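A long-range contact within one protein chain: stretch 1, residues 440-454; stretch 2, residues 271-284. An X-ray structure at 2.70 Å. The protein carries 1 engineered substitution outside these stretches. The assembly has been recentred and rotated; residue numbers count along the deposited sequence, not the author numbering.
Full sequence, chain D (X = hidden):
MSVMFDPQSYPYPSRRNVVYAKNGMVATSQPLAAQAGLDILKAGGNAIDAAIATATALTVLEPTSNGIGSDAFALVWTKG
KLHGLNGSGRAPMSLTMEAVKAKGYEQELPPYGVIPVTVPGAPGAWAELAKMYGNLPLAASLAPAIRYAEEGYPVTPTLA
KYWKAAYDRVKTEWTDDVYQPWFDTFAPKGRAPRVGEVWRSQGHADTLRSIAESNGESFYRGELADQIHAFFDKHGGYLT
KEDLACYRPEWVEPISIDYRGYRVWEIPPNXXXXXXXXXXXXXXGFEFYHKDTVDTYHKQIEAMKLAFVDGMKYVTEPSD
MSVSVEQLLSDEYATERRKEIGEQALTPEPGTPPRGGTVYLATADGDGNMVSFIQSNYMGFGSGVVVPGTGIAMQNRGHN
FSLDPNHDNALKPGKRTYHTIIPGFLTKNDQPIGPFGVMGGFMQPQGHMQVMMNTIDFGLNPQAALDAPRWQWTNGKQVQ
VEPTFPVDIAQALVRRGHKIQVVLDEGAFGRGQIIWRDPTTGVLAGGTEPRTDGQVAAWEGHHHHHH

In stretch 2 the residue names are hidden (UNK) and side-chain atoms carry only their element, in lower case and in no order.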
# COMPACT_ATOMS: atom_id res chain seq x y z
N GLY D 440 -22.42 -13.94 -7.98
CA GLY D 440 -21.68 -13.50 -9.16
C GLY D 440 -21.61 -14.38 -10.40
O GLY D 440 -20.60 -14.37 -11.11
N GLY D 441 -22.67 -15.14 -10.67
CA GLY D 441 -22.73 -15.99 -11.85
C GLY D 441 -21.78 -17.17 -11.77
O GLY D 441 -21.92 -18.03 -10.90
N PHE D 442 -20.82 -17.22 -12.69
CA PHE D 442 -19.83 -18.31 -12.73
C PHE D 442 -18.64 -18.09 -11.78
O PHE D 442 -17.77 -18.95 -11.65
CB PHE D 442 -19.36 -18.57 -14.16
CG PHE D 442 -20.40 -19.20 -15.04
CD1 PHE D 442 -21.16 -18.42 -15.92
CD2 PHE D 442 -20.64 -20.57 -14.99
CE1 PHE D 442 -22.13 -19.00 -16.74
CE2 PHE D 442 -21.60 -21.16 -15.81
CZ PHE D 442 -22.35 -20.37 -16.69
N MET D 443 -18.61 -16.93 -11.13
CA MET D 443 -17.68 -16.67 -10.03
C MET D 443 -18.05 -17.52 -8.80
O MET D 443 -17.18 -17.87 -7.98
CB MET D 443 -17.70 -15.17 -9.67
CG MET D 443 -17.17 -14.80 -8.27
SD MET D 443 -15.37 -14.73 -8.21
CE MET D 443 -15.06 -14.64 -6.45
N GLN D 444 -19.33 -17.88 -8.70
CA GLN D 444 -19.90 -18.41 -7.46
C GLN D 444 -19.13 -19.55 -6.80
O GLN D 444 -18.71 -19.41 -5.64
CB GLN D 444 -21.41 -18.69 -7.60
CG GLN D 444 -22.22 -17.40 -7.74
CD GLN D 444 -23.66 -17.51 -7.28
OE1 GLN D 444 -24.57 -17.01 -7.94
NE2 GLN D 444 -23.87 -18.16 -6.15
N PRO D 445 -18.90 -20.66 -7.53
CA PRO D 445 -18.15 -21.74 -6.89
C PRO D 445 -16.72 -21.33 -6.50
O PRO D 445 -16.21 -21.76 -5.46
CB PRO D 445 -18.13 -22.83 -7.96
CG PRO D 445 -19.24 -22.49 -8.89
CD PRO D 445 -19.28 -21.01 -8.90
N GLN D 446 -16.10 -20.49 -7.34
CA GLN D 446 -14.76 -19.99 -7.09
C GLN D 446 -14.71 -19.15 -5.82
O GLN D 446 -13.77 -19.27 -5.02
CB GLN D 446 -14.26 -19.20 -8.29
CG GLN D 446 -14.56 -19.90 -9.62
CD GLN D 446 -13.83 -19.29 -10.81
OE1 GLN D 446 -12.61 -19.09 -10.79
NE2 GLN D 446 -14.59 -19.02 -11.87
N GLY D 447 -15.75 -18.34 -5.62
CA GLY D 447 -15.92 -17.57 -4.39
C GLY D 447 -16.20 -18.43 -3.16
O GLY D 447 -15.76 -18.12 -2.05
N HIS D 448 -16.94 -19.52 -3.37
CA HIS D 448 -17.17 -20.51 -2.33
C HIS D 448 -15.85 -21.20 -1.94
O HIS D 448 -15.58 -21.41 -0.76
CB HIS D 448 -18.18 -21.55 -2.81
CG HIS D 448 -19.61 -21.12 -2.68
ND1 HIS D 448 -20.62 -21.99 -2.36
CD2 HIS D 448 -20.19 -19.91 -2.83
CE1 HIS D 448 -21.77 -21.34 -2.31
NE2 HIS D 448 -21.54 -20.07 -2.61
N MET D 449 -15.02 -21.53 -2.93
CA MET D 449 -13.75 -22.17 -2.63
C MET D 449 -12.85 -21.23 -1.85
O MET D 449 -12.17 -21.65 -0.91
CB MET D 449 -13.03 -22.66 -3.89
CG MET D 449 -11.93 -23.67 -3.57
SD MET D 449 -10.83 -24.24 -4.90
CE MET D 449 -10.28 -22.69 -5.50
N GLN D 450 -12.87 -19.95 -2.24
CA GLN D 450 -12.00 -18.97 -1.59
C GLN D 450 -12.41 -18.71 -0.14
O GLN D 450 -11.56 -18.82 0.74
CB GLN D 450 -11.84 -17.70 -2.42
CG GLN D 450 -10.96 -17.93 -3.66
CD GLN D 450 -11.08 -16.83 -4.70
OE1 GLN D 450 -10.51 -15.75 -4.55
NE2 GLN D 450 -11.80 -17.10 -5.78
N VAL D 451 -13.70 -18.43 0.12
CA VAL D 451 -14.12 -18.18 1.51
C VAL D 451 -13.93 -19.41 2.39
O VAL D 451 -13.59 -19.28 3.57
CB VAL D 451 -15.57 -17.61 1.69
CG1 VAL D 451 -15.80 -16.37 0.85
CG2 VAL D 451 -16.62 -18.65 1.40
N MET D 452 -14.12 -20.60 1.81
CA MET D 452 -13.95 -21.84 2.58
C MET D 452 -12.50 -22.05 2.99
O MET D 452 -12.21 -22.41 4.14
CB MET D 452 -14.51 -23.07 1.85
CG MET D 452 -16.05 -23.24 1.95
SD MET D 452 -16.67 -23.24 3.65
CE MET D 452 -17.05 -21.51 3.96
N MET D 453 -11.58 -21.80 2.07
CA MET D 453 -10.16 -21.92 2.38
C MET D 453 -9.68 -20.78 3.28
O MET D 453 -8.86 -21.00 4.17
CB MET D 453 -9.35 -22.01 1.11
CG MET D 453 -9.57 -23.30 0.40
SD MET D 453 -8.15 -23.64 -0.62
CE MET D 453 -8.95 -23.61 -2.19
N ASN D 454 -10.21 -19.58 3.05
CA ASN D 454 -9.93 -18.44 3.93
C ASN D 454 -10.38 -18.72 5.36
O ASN D 454 -9.76 -18.26 6.31
CB ASN D 454 -10.61 -17.17 3.41
CG ASN D 454 -10.00 -16.67 2.10
OD1 ASN D 454 -8.95 -17.15 1.66
ND2 ASN D 454 -10.67 -15.71 1.47
N UNK D 271 -28.43 -27.25 -9.38
CA UNK D 271 -27.49 -26.22 -8.93
C UNK D 271 -26.04 -26.62 -9.10
O UNK D 271 -25.71 -27.81 -9.07
N UNK D 272 -25.17 -25.62 -9.25
CA UNK D 272 -23.76 -25.85 -9.61
C UNK D 272 -22.79 -25.92 -8.42
O UNK D 272 -21.57 -25.94 -8.62
c UNK D 272 -23.27 -24.81 -10.64
n UNK D 272 -21.21 -23.11 -11.65
c UNK D 272 -22.20 -22.52 -10.99
c UNK D 272 -23.02 -23.40 -10.08
o UNK D 272 -22.43 -21.32 -11.09
N UNK D 273 -23.33 -25.99 -7.21
CA UNK D 273 -22.53 -26.04 -5.99
C UNK D 273 -21.55 -27.20 -5.96
O UNK D 273 -20.49 -27.13 -5.34
N UNK D 274 -21.92 -28.27 -6.66
CA UNK D 274 -21.07 -29.42 -6.92
C UNK D 274 -19.61 -29.03 -7.23
O UNK D 274 -18.68 -29.66 -6.73
c UNK D 274 -21.31 -31.63 -8.39
c UNK D 274 -21.45 -32.38 -7.11
c UNK D 274 -19.91 -31.77 -8.97
c UNK D 274 -21.66 -30.17 -8.12
N UNK D 275 -19.44 -27.99 -8.05
CA UNK D 275 -18.13 -27.53 -8.51
C UNK D 275 -17.24 -27.14 -7.35
O UNK D 275 -16.10 -27.59 -7.26
c UNK D 275 -18.25 -26.36 -9.51
c UNK D 275 -19.00 -26.81 -10.76
c UNK D 275 -16.88 -25.84 -9.89
N UNK D 276 -17.77 -26.32 -6.45
CA UNK D 276 -17.06 -25.93 -5.24
C UNK D 276 -16.59 -27.16 -4.48
O UNK D 276 -15.42 -27.28 -4.15
c UNK D 276 -17.94 -25.08 -4.35
N UNK D 277 -17.53 -28.07 -4.24
CA UNK D 277 -17.30 -29.34 -3.54
C UNK D 277 -16.19 -30.21 -4.15
O UNK D 277 -15.27 -30.65 -3.45
c UNK D 277 -18.61 -30.11 -3.46
c UNK D 277 -19.39 -30.06 -2.14
c UNK D 277 -20.86 -30.26 -2.38
c UNK D 277 -19.17 -28.79 -1.39
N UNK D 278 -16.28 -30.45 -5.46
CA UNK D 278 -15.27 -31.22 -6.17
C UNK D 278 -13.90 -30.52 -6.13
O UNK D 278 -12.87 -31.17 -5.86
c UNK D 278 -15.12 -32.42 -9.88
o UNK D 278 -14.22 -32.67 -10.69
o UNK D 278 -16.31 -32.24 -10.22
c UNK D 278 -14.75 -32.33 -8.41
c UNK D 278 -15.71 -31.46 -7.62
N UNK D 279 -13.88 -29.22 -6.38
CA UNK D 279 -12.66 -28.44 -6.28
C UNK D 279 -12.03 -28.57 -4.90
O UNK D 279 -10.85 -28.92 -4.79
c UNK D 279 -12.90 -26.97 -6.63
N UNK D 280 -12.81 -28.34 -3.84
CA UNK D 280 -12.31 -28.53 -2.48
C UNK D 280 -11.74 -29.93 -2.27
O UNK D 280 -10.74 -30.11 -1.57
c UNK D 280 -12.10 -26.13 -0.81
c UNK D 280 -14.55 -26.01 -1.31
c UNK D 280 -13.44 -26.86 -0.73
c UNK D 280 -13.37 -28.24 -1.41
N UNK D 281 -12.38 -30.91 -2.92
CA UNK D 281 -12.00 -32.31 -2.79
C UNK D 281 -10.68 -32.64 -3.48
O UNK D 281 -9.89 -33.45 -3.00
n UNK D 281 -13.77 -35.51 -3.14
o UNK D 281 -13.15 -34.41 -1.26
c UNK D 281 -13.12 -33.20 -3.33
c UNK D 281 -13.34 -34.43 -2.49
N UNK D 282 -10.45 -32.00 -4.63
CA UNK D 282 -9.16 -32.06 -5.31
C UNK D 282 -8.08 -31.38 -4.45
O UNK D 282 -7.03 -31.96 -4.19
c UNK D 282 -9.24 -31.39 -6.70
c UNK D 282 -10.18 -32.16 -7.62
c UNK D 282 -7.88 -31.35 -7.34
c UNK D 282 -10.66 -31.38 -8.84
N UNK D 283 -8.36 -30.17 -3.98
CA UNK D 283 -7.37 -29.37 -3.27
C UNK D 283 -7.06 -29.93 -1.86
O UNK D 283 -5.99 -29.69 -1.31
c UNK D 283 -7.78 -27.87 -3.24
c UNK D 283 -6.60 -27.00 -3.58
c UNK D 283 -8.39 -27.45 -1.90
N UNK D 284 -8.00 -30.70 -1.32
CA UNK D 284 -7.91 -31.40 -0.03
C UNK D 284 -6.63 -32.21 0.18
O UNK D 284 -6.15 -32.33 1.30
c UNK D 284 -11.17 -34.75 1.29
n UNK D 284 -11.58 -35.25 2.64
c UNK D 284 -9.09 -32.37 0.05
c UNK D 284 -9.54 -32.80 1.41
c UNK D 284 -10.99 -33.24 1.30

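Position 271 has no side-chain atoms and lies out of reach of stretch 1; it is Gly 271. Position 272 carries three carbons, the third bonded to one oxygen and one nitrogen, which makes an unbranched chain ending in an amide: Gln 272. Its side chain lies beside Gly 441, Phe 442 and Pro 445, close to the start of the other helix. The terminal amide is probably turned over in the model, so the 3.3 Å approach between Gln 272 OE1 and the backbone carbonyl Gly 441 O may be a hydrogen bond once the group is turned back. Position 273 again lacks side-chain atoms and is Gly 273.

At position 274 four carbons fork at the second; the CA-to-CB bond points away from stretch 1, and no atom of stretch 1 is in contact with the side chain: Leu 274. Position 275 has one carbon carrying two more, a fork at the first carbon: Val 275. Its CG1 packs 3.8 Å from CB of Pro 445. A single carbon at position 276 identifies Ala 276, whose CB lies 3.9 Å from CB of His 448. CA of Pro 445 and CA of Ala 276 are 4.6 Å apart, the nearest CA pair across the two stretches.

Position 277, four carbons forked at the second, makes no contact and is Leu 277. Position 278 has three carbons, the third bearing two oxygens; this carboxylate, Glu 278, is also remote. The lone carbon of position 279 belongs to Ala 279, and its CB meets SD of Met 449 at 3.8 Å. Position 280 has four carbons forked at the second, reaching Met 449, Met 452 and Met 453, and is Leu 280. Its CD1 is 3.7 Å from CG of Met 449 and 4.0 Å from CG of Met 453.

Two carbons, the second with an oxygen and a nitrogen, mark position 281 as Asn 281, out of reach. Position 282 has four carbons forked at the first, one arm two carbons long: Ile 282, likewise without contact. Position 283 repeats the three-carbon fork, Val 283, with CG1 3.9 Å from CE of Met 453. Position 284 has four carbons in a row ending in nitrogen and is out of reach of stretch 1; it is Lys 284, whose NZ is hydrogen-bonded elsewhere in the structure.

The two helices run in broadly the same direction, 44° apart, with axes approaching to 8.3 Å. Pro 445 sits against Val 275 and Ala 276; farther along, flexible methionines fill the space around Ala 279, Leu 280 and Val 283. Apolar packing thus dominates the 511 Å² buried.

Stretch 2 271-284: GQGLVALEALNIVK
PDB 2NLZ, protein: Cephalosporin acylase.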